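Local structure of hypothetical protein TT1465 (Thermus thermophilus, 1WEK) at residues 18-23 with 118-123; 36-41 with 68-73; 57-62 with 84-89; 133-138 with 163-168. The protein is of unknown function but has the parallel alpha/beta fold of the SLOG clan, and it packs against further copies of itself in a six-chain assembly. All blocks are in the same frame, centred on the assembly; numbering follows the deposited sequence.

Contact 1 of 4, residues 18-23 with 118-123; sequences LFRILA and LRYFFV
Ile-21 on helix 17-34 and Val-123 in the first turn of helix 121-130 bring the two backbones nearest each other, CA to CA 7.3 Å, too far for main-chain bonding; side chains make the contact. Ile-21 does most of the apolar work. Its CG1 lies 3.4 Å from CE1 of Tyr-120, and its CD1 sits over one face of that ring, toward the rim; CB of Arg-119 covers the opposite face. The other branch, CG2, reaches the edge of the Phe-122 ring, 3.6 Å from CE1, and stands 4.1 Å from CG2 of Val-123. Phe-122 holds its CG between the backbone N and the carbonyl carbon (chi1 68°), and one face of its ring rests on CB of Tyr-120, the N-cap residue. Above this patch Arg-20 and Arg-119 overlap, their guanidinium planes 42° apart and their NH2 atoms 3.4 Å from each other. Two like charges this close should repel; the salt bridge from Arg-119 NH1 to Glu-101 probably offsets part of that, with weak, long ion pairs from Arg-20 to Glu-24 and Glu-101. Lys-159 NZ of a second subunit is hydrogen-bonded to Arg-119 O. Glu-24 takes the Arg-119 N-H, and Leu-118, the last residue of strand 114-118, is hydrogen-bonded through its backbone to Asn-99 and Glu-101; the contact ties helix 17-34 to the end of that strand, where it passes into helix 121-130.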
# COMPACT_ATOMS: atom_id res chain seq x y z
N LEU A 18 10.81 -0.69 0.30
CA LEU A 18 9.87 0.24 -0.34
C LEU A 18 9.05 1.10 0.62
O LEU A 18 8.55 2.16 0.24
CB LEU A 18 8.94 -0.54 -1.27
CG LEU A 18 9.62 -1.16 -2.49
CD1 LEU A 18 8.70 -2.13 -3.19
CD2 LEU A 18 10.02 -0.06 -3.44
N PHE A 19 8.89 0.64 1.85
CA PHE A 19 8.13 1.39 2.83
C PHE A 19 8.82 2.74 3.01
O PHE A 19 8.20 3.78 2.88
CB PHE A 19 8.08 0.64 4.17
CG PHE A 19 7.16 -0.54 4.17
CD1 PHE A 19 5.81 -0.40 3.86
CD2 PHE A 19 7.64 -1.80 4.52
CE1 PHE A 19 4.94 -1.49 3.90
CE2 PHE A 19 6.77 -2.90 4.56
CZ PHE A 19 5.42 -2.75 4.25
N ARG A 20 10.12 2.70 3.27
CA ARG A 20 10.88 3.93 3.46
C ARG A 20 10.94 4.76 2.18
O ARG A 20 10.71 5.97 2.20
CB ARG A 20 12.30 3.59 3.94
CG ARG A 20 13.13 4.80 4.30
CD ARG A 20 14.59 4.41 4.35
NE ARG A 20 15.05 4.05 5.69
CZ ARG A 20 15.49 4.93 6.59
NH1 ARG A 20 15.54 6.22 6.28
NH2 ARG A 20 15.90 4.51 7.77
N ILE A 21 11.24 4.11 1.07
CA ILE A 21 11.31 4.78 -0.23
C ILE A 21 10.01 5.51 -0.53
O ILE A 21 10.03 6.66 -0.96
CB ILE A 21 11.59 3.77 -1.34
CG1 ILE A 21 12.98 3.15 -1.13
CG2 ILE A 21 11.49 4.46 -2.71
CD1 ILE A 21 13.22 1.93 -1.97
N LEU A 22 8.88 4.84 -0.29
CA LEU A 22 7.57 5.43 -0.53
C LEU A 22 7.32 6.62 0.40
O LEU A 22 6.76 7.64 -0.01
CB LEU A 22 6.46 4.39 -0.32
CG LEU A 22 6.23 3.45 -1.51
CD1 LEU A 22 5.16 2.41 -1.18
CD2 LEU A 22 5.82 4.29 -2.71
N ALA A 23 7.70 6.45 1.66
CA ALA A 23 7.55 7.49 2.67
C ALA A 23 8.31 8.74 2.25
O ALA A 23 7.82 9.85 2.41
CB ALA A 23 8.07 6.98 4.03
N LEU A 118 16.93 12.40 3.00
CA LEU A 118 16.63 11.23 2.19
C LEU A 118 17.78 10.22 2.23
O LEU A 118 18.94 10.60 2.20
CB LEU A 118 16.42 11.69 0.74
CG LEU A 118 15.39 12.81 0.56
CD1 LEU A 118 15.62 13.54 -0.77
CD2 LEU A 118 13.99 12.22 0.63
N ARG A 119 17.45 8.94 2.29
CA ARG A 119 18.47 7.90 2.30
C ARG A 119 18.87 7.54 0.87
O ARG A 119 19.98 7.06 0.62
CB ARG A 119 17.93 6.64 3.00
CG ARG A 119 17.95 6.66 4.54
CD ARG A 119 19.38 6.50 5.09
NE ARG A 119 19.47 5.64 6.28
CZ ARG A 119 19.07 5.99 7.51
NH1 ARG A 119 18.56 7.19 7.74
NH2 ARG A 119 19.19 5.13 8.51
N TYR A 120 17.98 7.81 -0.08
CA TYR A 120 18.20 7.44 -1.47
C TYR A 120 18.44 8.51 -2.51
O TYR A 120 17.64 9.43 -2.68
CB TYR A 120 17.03 6.58 -1.92
CG TYR A 120 16.90 5.33 -1.10
CD1 TYR A 120 15.90 5.20 -0.12
CD2 TYR A 120 17.78 4.26 -1.29
CE1 TYR A 120 15.79 4.04 0.64
CE2 TYR A 120 17.68 3.10 -0.53
CZ TYR A 120 16.68 2.99 0.42
OH TYR A 120 16.54 1.79 1.09
N PHE A 121 19.55 8.38 -3.24
CA PHE A 121 19.88 9.33 -4.29
C PHE A 121 18.74 9.46 -5.30
O PHE A 121 18.36 10.57 -5.67
CB PHE A 121 21.17 8.93 -5.02
CG PHE A 121 22.44 9.42 -4.37
CD1 PHE A 121 23.28 8.55 -3.69
CD2 PHE A 121 22.79 10.76 -4.43
CE1 PHE A 121 24.44 9.00 -3.08
CE2 PHE A 121 23.96 11.22 -3.82
CZ PHE A 121 24.79 10.34 -3.15
N PHE A 122 18.19 8.33 -5.75
CA PHE A 122 17.12 8.39 -6.73
C PHE A 122 15.90 9.20 -6.27
O PHE A 122 15.35 9.98 -7.04
CB PHE A 122 16.73 6.99 -7.24
CG PHE A 122 16.05 6.10 -6.22
CD1 PHE A 122 14.68 6.21 -5.98
CD2 PHE A 122 16.77 5.12 -5.55
CE1 PHE A 122 14.04 5.33 -5.10
CE2 PHE A 122 16.13 4.24 -4.67
CZ PHE A 122 14.76 4.34 -4.44
N VAL A 123 15.47 9.05 -5.02
CA VAL A 123 14.33 9.84 -4.55
C VAL A 123 14.70 11.33 -4.63
O VAL A 123 13.94 12.15 -5.14
CB VAL A 123 13.95 9.52 -3.09
CG1 VAL A 123 12.83 10.46 -2.62
CG2 VAL A 123 13.51 8.06 -2.97

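Contact 2 of 4, residues 36-41 with 68-73; sequences QVPLVS and AGFGVV
Gly-71 O is approached by two groups of the neighbouring strand: it accepts the N-H of Val-40 at 3.0 Å and also meets the CA of Leu-39 in a longer CA-H...O contact. Gly-71 N in turn donates to Pro-38 O, nearly straight at 175°, and a third bond, also 3.0 Å, runs from Val-73 N to Val-40 O. These bonds set a parallel register of Leu-39 with Gly-71, Val-40 with Val-72 and Ser-41 with Val-73; the short strand axes come within 4.7 Å of each other, turned by 33°. With no side chain on Gly-71, the CG2 of Val-37, the branch standing between the backbone N and the carbonyl carbon, settles against its backbone, 3.8 Å from Gly-71 N. On the face that carries Val-40, CD2 of the Phe-70 ring is 3.7 Å from CG2 of Val-40 and equally close to CB of Pro-38, just before the strand. The other face has Val-73 CG2 against Leu-39 CB at 4.0 Å, with Ser-41 beside them; its OG is bonded to the carbonyl O of Phe-128. Before Phe-70 the chain leaves helix 53-68 by a Schellman motif, with Gly-69 at a positive phi of 104°. Contact 2 is thus the strand pairing of a beta-alpha-beta unit, strand 39-43, helix 53-68, strand 71-74. Phe-70 packs on Leu-65 of that helix and on Leu-210 of helix 203-211, while strand 95-100 continues the sheet beyond Val-72 and strand 132-137 does so beyond Leu-39 and Ser-41.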
# COMPACT_ATOMS: atom_id res chain seq x y z
N GLN A 36 5.11 28.00 -2.52
CA GLN A 36 4.39 28.90 -3.40
C GLN A 36 5.24 29.84 -4.24
O GLN A 36 4.81 30.94 -4.59
CB GLN A 36 3.37 29.69 -2.58
CG GLN A 36 2.29 28.77 -2.02
CD GLN A 36 1.26 29.51 -1.19
OE1 GLN A 36 0.59 30.43 -1.67
NE2 GLN A 36 1.11 29.09 0.06
N VAL A 37 6.44 29.39 -4.56
CA VAL A 37 7.33 30.17 -5.40
C VAL A 37 7.92 29.20 -6.41
O VAL A 37 8.02 27.99 -6.15
CB VAL A 37 8.47 30.79 -4.58
CG1 VAL A 37 7.90 31.83 -3.61
CG2 VAL A 37 9.22 29.70 -3.81
N PRO A 38 8.27 29.70 -7.60
CA PRO A 38 8.84 28.84 -8.63
C PRO A 38 10.16 28.34 -8.04
O PRO A 38 10.88 29.11 -7.39
CB PRO A 38 9.06 29.81 -9.79
CG PRO A 38 8.00 30.83 -9.57
CD PRO A 38 8.08 31.07 -8.11
N LEU A 39 10.45 27.05 -8.22
CA LEU A 39 11.65 26.48 -7.66
C LEU A 39 12.72 26.19 -8.70
O LEU A 39 12.45 25.60 -9.75
CB LEU A 39 11.31 25.20 -6.89
CG LEU A 39 10.31 25.36 -5.74
CD1 LEU A 39 9.90 24.00 -5.23
CD2 LEU A 39 10.93 26.18 -4.64
N VAL A 40 13.94 26.63 -8.38
CA VAL A 40 15.10 26.46 -9.23
C VAL A 40 16.10 25.52 -8.56
O VAL A 40 16.53 25.75 -7.43
CB VAL A 40 15.78 27.82 -9.47
CG1 VAL A 40 17.09 27.62 -10.21
CG2 VAL A 40 14.85 28.74 -10.26
N SER A 41 16.45 24.44 -9.26
CA SER A 41 17.40 23.48 -8.73
C SER A 41 18.80 23.99 -9.04
O SER A 41 19.08 24.40 -10.16
CB SER A 41 17.18 22.11 -9.36
OG SER A 41 16.04 21.53 -8.77
N ALA A 68 14.77 37.97 -7.17
CA ALA A 68 13.87 37.87 -8.32
C ALA A 68 12.57 37.14 -8.00
O ALA A 68 11.62 37.13 -8.79
CB ALA A 68 14.58 37.17 -9.47
N GLY A 69 12.52 36.51 -6.83
CA GLY A 69 11.31 35.81 -6.46
C GLY A 69 11.32 34.29 -6.56
O GLY A 69 10.26 33.67 -6.45
N PHE A 70 12.48 33.68 -6.80
CA PHE A 70 12.54 32.21 -6.87
C PHE A 70 13.00 31.60 -5.55
O PHE A 70 13.63 32.27 -4.71
CB PHE A 70 13.53 31.73 -7.94
CG PHE A 70 13.20 32.17 -9.33
CD1 PHE A 70 13.71 33.36 -9.83
CD2 PHE A 70 12.36 31.41 -10.12
CE1 PHE A 70 13.39 33.79 -11.09
CE2 PHE A 70 12.02 31.83 -11.40
CZ PHE A 70 12.53 33.02 -11.89
N GLY A 71 12.66 30.33 -5.36
CA GLY A 71 13.11 29.61 -4.18
C GLY A 71 14.22 28.72 -4.73
O GLY A 71 14.16 28.29 -5.89
N VAL A 72 15.27 28.47 -3.95
CA VAL A 72 16.33 27.60 -4.44
C VAL A 72 16.25 26.25 -3.74
O VAL A 72 15.88 26.16 -2.56
CB VAL A 72 17.74 28.20 -4.20
CG1 VAL A 72 17.88 29.50 -4.95
CG2 VAL A 72 17.99 28.40 -2.71
N VAL A 73 16.55 25.21 -4.50
CA VAL A 73 16.55 23.84 -4.00
C VAL A 73 17.94 23.27 -4.28
O VAL A 73 18.38 23.25 -5.43
CB VAL A 73 15.50 22.98 -4.72
CG1 VAL A 73 15.48 21.59 -4.13
CG2 VAL A 73 14.13 23.62 -4.61

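Contact 3 of 4, residues 57-62 with 84-89; sequences AGYRLG and VNRGAY
Gly-58 meets Val-84 through its carbonyl: the O is 3.5 Å from Val-84 CA, in a CA-H...O contact, and 3.6 Å from CG2. At Tyr-59 the CG stands anti to the backbone N (chi1 -178°), and the ring lies over the second helix. Gly-87 CA sits beneath one face, 3.7 Å from the centroid of the Tyr-59 ring and 20° off its normal, a CH-pi contact, and also meets Tyr-59 O in a CA-H...O contact, while CG of Arg-86 comes up at the ring's edge by CE2. The Tyr-59 hydroxyl is bonded to Glu-90, which also forms a salt bridge with Arg-86. A water donates to Gly-87 O and, over a very short and so less certain distance, to that hydroxyl. At Gly-62 the CA atoms of the two helices are nearest, 4.3 Å to Val-84 CA. Gly-62 CA also makes a CA-H...O contact with Val-84 O, the Gly-62 and Gly-87 carbonyl carbons are 3.6 Å apart, and Gly-62 O lies 3.7 Å from CB of Ala-88. Gly-58 and Gly-62 have the spacing of a GxxxG motif and face Gly-87 on the other helix; the short axes, 6.6 Å apart and crossing at -37°, with several CA-H...O contacts, are characteristic of such glycine-mediated helix pairs.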
# COMPACT_ATOMS: atom_id res chain seq x y z
N ALA A 57 30.41 32.90 -6.27
CA ALA A 57 29.47 32.93 -7.38
C ALA A 57 28.15 32.31 -6.93
O ALA A 57 27.07 32.81 -7.24
CB ALA A 57 30.03 32.18 -8.57
N GLY A 58 28.26 31.20 -6.19
CA GLY A 58 27.08 30.51 -5.71
C GLY A 58 26.30 31.41 -4.76
O GLY A 58 25.05 31.44 -4.80
N TYR A 59 27.02 32.15 -3.91
CA TYR A 59 26.34 33.03 -2.99
C TYR A 59 25.55 34.08 -3.78
O TYR A 59 24.39 34.31 -3.48
CB TYR A 59 27.31 33.71 -2.02
CG TYR A 59 26.58 34.59 -1.03
CD1 TYR A 59 26.20 35.89 -1.37
CD2 TYR A 59 26.19 34.09 0.21
CE1 TYR A 59 25.44 36.66 -0.51
CE2 TYR A 59 25.42 34.86 1.08
CZ TYR A 59 25.04 36.14 0.71
OH TYR A 59 24.22 36.88 1.52
N ARG A 60 26.17 34.67 -4.79
CA ARG A 60 25.52 35.69 -5.62
C ARG A 60 24.28 35.16 -6.33
O ARG A 60 23.25 35.83 -6.38
CB ARG A 60 26.50 36.27 -6.66
CG ARG A 60 27.72 37.02 -6.09
CD ARG A 60 28.20 38.09 -7.08
NE ARG A 60 28.71 37.51 -8.32
CZ ARG A 60 28.60 38.07 -9.53
NH1 ARG A 60 27.99 39.24 -9.69
NH2 ARG A 60 29.12 37.46 -10.58
N LEU A 61 24.38 33.95 -6.90
CA LEU A 61 23.26 33.32 -7.61
C LEU A 61 22.12 33.11 -6.62
O LEU A 61 20.97 33.44 -6.91
CB LEU A 61 23.67 31.94 -8.13
CG LEU A 61 23.17 31.37 -9.45
CD1 LEU A 61 23.00 29.87 -9.28
CD2 LEU A 61 21.88 32.00 -9.89
N GLY A 62 22.44 32.53 -5.47
CA GLY A 62 21.43 32.28 -4.46
C GLY A 62 20.71 33.56 -4.07
O GLY A 62 19.48 33.59 -4.01
N VAL A 84 24.87 28.72 -2.01
CA VAL A 84 23.62 28.98 -2.71
C VAL A 84 22.44 29.09 -1.75
O VAL A 84 21.60 29.96 -1.91
CB VAL A 84 23.30 27.89 -3.75
CG1 VAL A 84 21.91 28.17 -4.36
CG2 VAL A 84 24.36 27.87 -4.84
N ASN A 85 22.36 28.19 -0.77
CA ASN A 85 21.28 28.23 0.23
C ASN A 85 21.41 29.50 1.07
O ASN A 85 20.41 30.15 1.42
CB ASN A 85 21.34 27.03 1.17
CG ASN A 85 20.87 25.74 0.54
OD1 ASN A 85 21.61 24.77 0.47
ND2 ASN A 85 19.61 25.72 0.10
N ARG A 86 22.65 29.84 1.41
CA ARG A 86 22.94 31.02 2.22
C ARG A 86 22.52 32.31 1.52
O ARG A 86 21.89 33.17 2.12
CB ARG A 86 24.42 31.08 2.55
CG ARG A 86 24.76 32.11 3.63
CD ARG A 86 26.25 32.09 3.94
NE ARG A 86 26.59 32.91 5.09
CZ ARG A 86 27.82 33.03 5.58
NH1 ARG A 86 28.82 32.37 5.02
NH2 ARG A 86 28.04 33.81 6.64
N GLY A 87 22.90 32.44 0.26
CA GLY A 87 22.54 33.63 -0.48
C GLY A 87 21.05 33.84 -0.47
O GLY A 87 20.56 34.96 -0.29
N ALA A 88 20.32 32.74 -0.67
CA ALA A 88 18.87 32.78 -0.70
C ALA A 88 18.32 33.07 0.69
O ALA A 88 17.52 33.99 0.88
CB ALA A 88 18.33 31.45 -1.19
N TYR A 89 18.76 32.27 1.65
CA TYR A 89 18.34 32.41 3.03
C TYR A 89 18.49 33.85 3.50
O TYR A 89 17.52 34.48 3.93
CB TYR A 89 19.17 31.52 3.93
CG TYR A 89 18.59 31.35 5.31
CD1 TYR A 89 17.47 30.55 5.51
CD2 TYR A 89 19.20 31.92 6.43
CE1 TYR A 89 16.97 30.30 6.78
CE2 TYR A 89 18.71 31.68 7.71
CZ TYR A 89 17.59 30.87 7.87
OH TYR A 89 17.11 30.58 9.13
O HOH W 1 21.87 37.41 0.78

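Contact 4 of 4, residues 133-138 with 163-168; sequences VGFVFL and FPVFLL
Phe-135 pairs with Val-165, Val-136 with Phe-166 and Phe-137 with Leu-167 in two parallel strands whose short axes are 4.7 Å apart and turned by 16°. Phe-166 uses both of its backbone groups toward the first strand, N to Phe-135 O and O to Phe-137 N, each 2.8 Å; Leu-168 N to Phe-137 O and Phe-135 N to Pro-164 O complete the ladder. On one face Val-165 stands between two phenylalanines. Its CG1, anti to the backbone N (chi1 172°), is 4.0 Å from CE1 of Phe-137, and its CG2 is 4.1 Å from CD1 of Phe-135. The Phe-137 ring has Phe-166 O at its edge, in plane, 3.6 Å from CD1, while Phe-137 CB touches CD2 of Leu-167. Toward the far end Leu-138 and Leu-168 lie side by side, pointing the same way, with CD2 of the first 3.6 Å from CD1 of the second; the same CD1 also reaches CG1 of Val-136. At the start of the pairing, Val-133 N lies over one face of the Phe-163 ring, and Phe-163 CD2 is 3.5 Å from Val-133 CA. Helix 142-156, the crossover of this beta-alpha-beta unit, packs on Phe-137 and Val-165. Helix 203-211 covers Val-136 and Phe-166 on the other face, and strands 39-43 and 198-200 flank the pair in the sheet.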
# COMPACT_ATOMS: atom_id res chain seq x y z
N VAL A 133 11.77 24.73 -12.45
CA VAL A 133 11.50 25.60 -13.58
C VAL A 133 12.84 25.92 -14.22
O VAL A 133 12.92 26.70 -15.17
CB VAL A 133 10.82 26.93 -13.13
CG1 VAL A 133 9.45 26.66 -12.54
CG2 VAL A 133 11.70 27.64 -12.11
N GLY A 134 13.90 25.30 -13.70
CA GLY A 134 15.24 25.53 -14.22
C GLY A 134 16.33 24.79 -13.44
O GLY A 134 16.09 24.33 -12.33
N PHE A 135 17.52 24.68 -14.02
CA PHE A 135 18.66 24.01 -13.40
C PHE A 135 19.94 24.80 -13.65
O PHE A 135 20.24 25.17 -14.79
CB PHE A 135 18.87 22.60 -13.97
CG PHE A 135 17.65 21.74 -13.91
CD1 PHE A 135 16.68 21.81 -14.92
CD2 PHE A 135 17.43 20.91 -12.82
CE1 PHE A 135 15.51 21.06 -14.84
CE2 PHE A 135 16.26 20.15 -12.73
CZ PHE A 135 15.30 20.23 -13.74
N VAL A 136 20.70 25.05 -12.58
CA VAL A 136 21.96 25.77 -12.68
C VAL A 136 23.10 24.88 -12.15
O VAL A 136 23.08 24.43 -11.00
CB VAL A 136 21.94 27.08 -11.87
CG1 VAL A 136 23.16 27.93 -12.23
CG2 VAL A 136 20.64 27.87 -12.16
N PHE A 137 24.10 24.63 -12.98
CA PHE A 137 25.23 23.81 -12.55
C PHE A 137 26.51 24.63 -12.37
O PHE A 137 27.05 25.18 -13.33
CB PHE A 137 25.43 22.66 -13.54
CG PHE A 137 24.25 21.72 -13.60
CD1 PHE A 137 23.15 22.02 -14.40
CD2 PHE A 137 24.19 20.61 -12.77
CE1 PHE A 137 22.00 21.22 -14.36
CE2 PHE A 137 23.04 19.81 -12.72
CZ PHE A 137 21.93 20.12 -13.52
N LEU A 138 26.97 24.74 -11.12
CA LEU A 138 28.19 25.48 -10.82
C LEU A 138 29.35 24.49 -10.75
O LEU A 138 29.11 23.28 -10.70
CB LEU A 138 28.04 26.24 -9.49
CG LEU A 138 27.08 27.43 -9.49
CD1 LEU A 138 26.20 27.42 -8.23
CD2 LEU A 138 27.88 28.71 -9.58
N PHE A 163 12.89 22.84 -19.53
CA PHE A 163 13.20 24.04 -18.78
C PHE A 163 14.65 24.44 -19.02
O PHE A 163 15.45 23.63 -19.47
CB PHE A 163 12.95 23.82 -17.29
CG PHE A 163 11.51 23.55 -16.96
CD1 PHE A 163 11.05 22.25 -16.81
CD2 PHE A 163 10.61 24.60 -16.79
CE1 PHE A 163 9.71 21.99 -16.50
CE2 PHE A 163 9.27 24.36 -16.47
CZ PHE A 163 8.82 23.04 -16.33
N PRO A 164 15.01 25.69 -18.71
CA PRO A 164 16.40 26.14 -18.93
C PRO A 164 17.46 25.38 -18.12
O PRO A 164 17.26 25.04 -16.95
CB PRO A 164 16.36 27.62 -18.54
CG PRO A 164 14.92 27.99 -18.60
CD PRO A 164 14.20 26.77 -18.13
N VAL A 165 18.59 25.10 -18.76
CA VAL A 165 19.72 24.45 -18.10
C VAL A 165 20.95 25.34 -18.32
O VAL A 165 21.29 25.68 -19.45
CB VAL A 165 20.03 23.06 -18.67
CG1 VAL A 165 21.33 22.54 -18.07
CG2 VAL A 165 18.90 22.09 -18.36
N PHE A 166 21.59 25.75 -17.23
CA PHE A 166 22.77 26.59 -17.34
C PHE A 166 24.00 25.98 -16.66
O PHE A 166 23.87 25.28 -15.67
CB PHE A 166 22.50 27.96 -16.71
CG PHE A 166 21.46 28.75 -17.42
CD1 PHE A 166 20.12 28.61 -17.10
CD2 PHE A 166 21.82 29.66 -18.41
CE1 PHE A 166 19.16 29.36 -17.75
CE2 PHE A 166 20.86 30.41 -19.06
CZ PHE A 166 19.53 30.26 -18.73
N LEU A 167 25.17 26.26 -17.22
CA LEU A 167 26.43 25.80 -16.63
C LEU A 167 27.20 27.07 -16.37
O LEU A 167 27.53 27.80 -17.31
CB LEU A 167 27.23 24.94 -17.61
CG LEU A 167 26.57 23.76 -18.32
CD1 LEU A 167 27.66 22.88 -18.86
CD2 LEU A 167 25.67 22.96 -17.37
N LEU A 168 27.46 27.36 -15.11
CA LEU A 168 28.20 28.56 -14.77
C LEU A 168 29.69 28.30 -14.70
O LEU A 168 30.14 27.31 -14.12
CB LEU A 168 27.71 29.13 -13.43
CG LEU A 168 26.54 30.10 -13.55
CD1 LEU A 168 26.02 30.48 -12.16
CD2 LEU A 168 27.00 31.33 -14.33

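In the fold
Contacts 2, 3 and 4 form one connected core. Contacts 2 and 4 are two pairings of the same parallel sheet, with centres about 13 Å apart, joined because strand 39-43 lies beside strand 132-137; Leu-39 O to Val-133 N is a probable hydrogen bond. The helix pair of contact 3 packs on both: Val-72 touches Ala-88, and Leu-61 reaches Val-136 and Leu-168. Its centre is about 12 Å from that of contact 2 and about 14 Å from that of contact 4. Contact 1 stands apart, about 24 to 28 Å from the others between centres and touching none of them; it lies where other subunits come in, whereas no other chain of the assembly touches contacts 2 to 4.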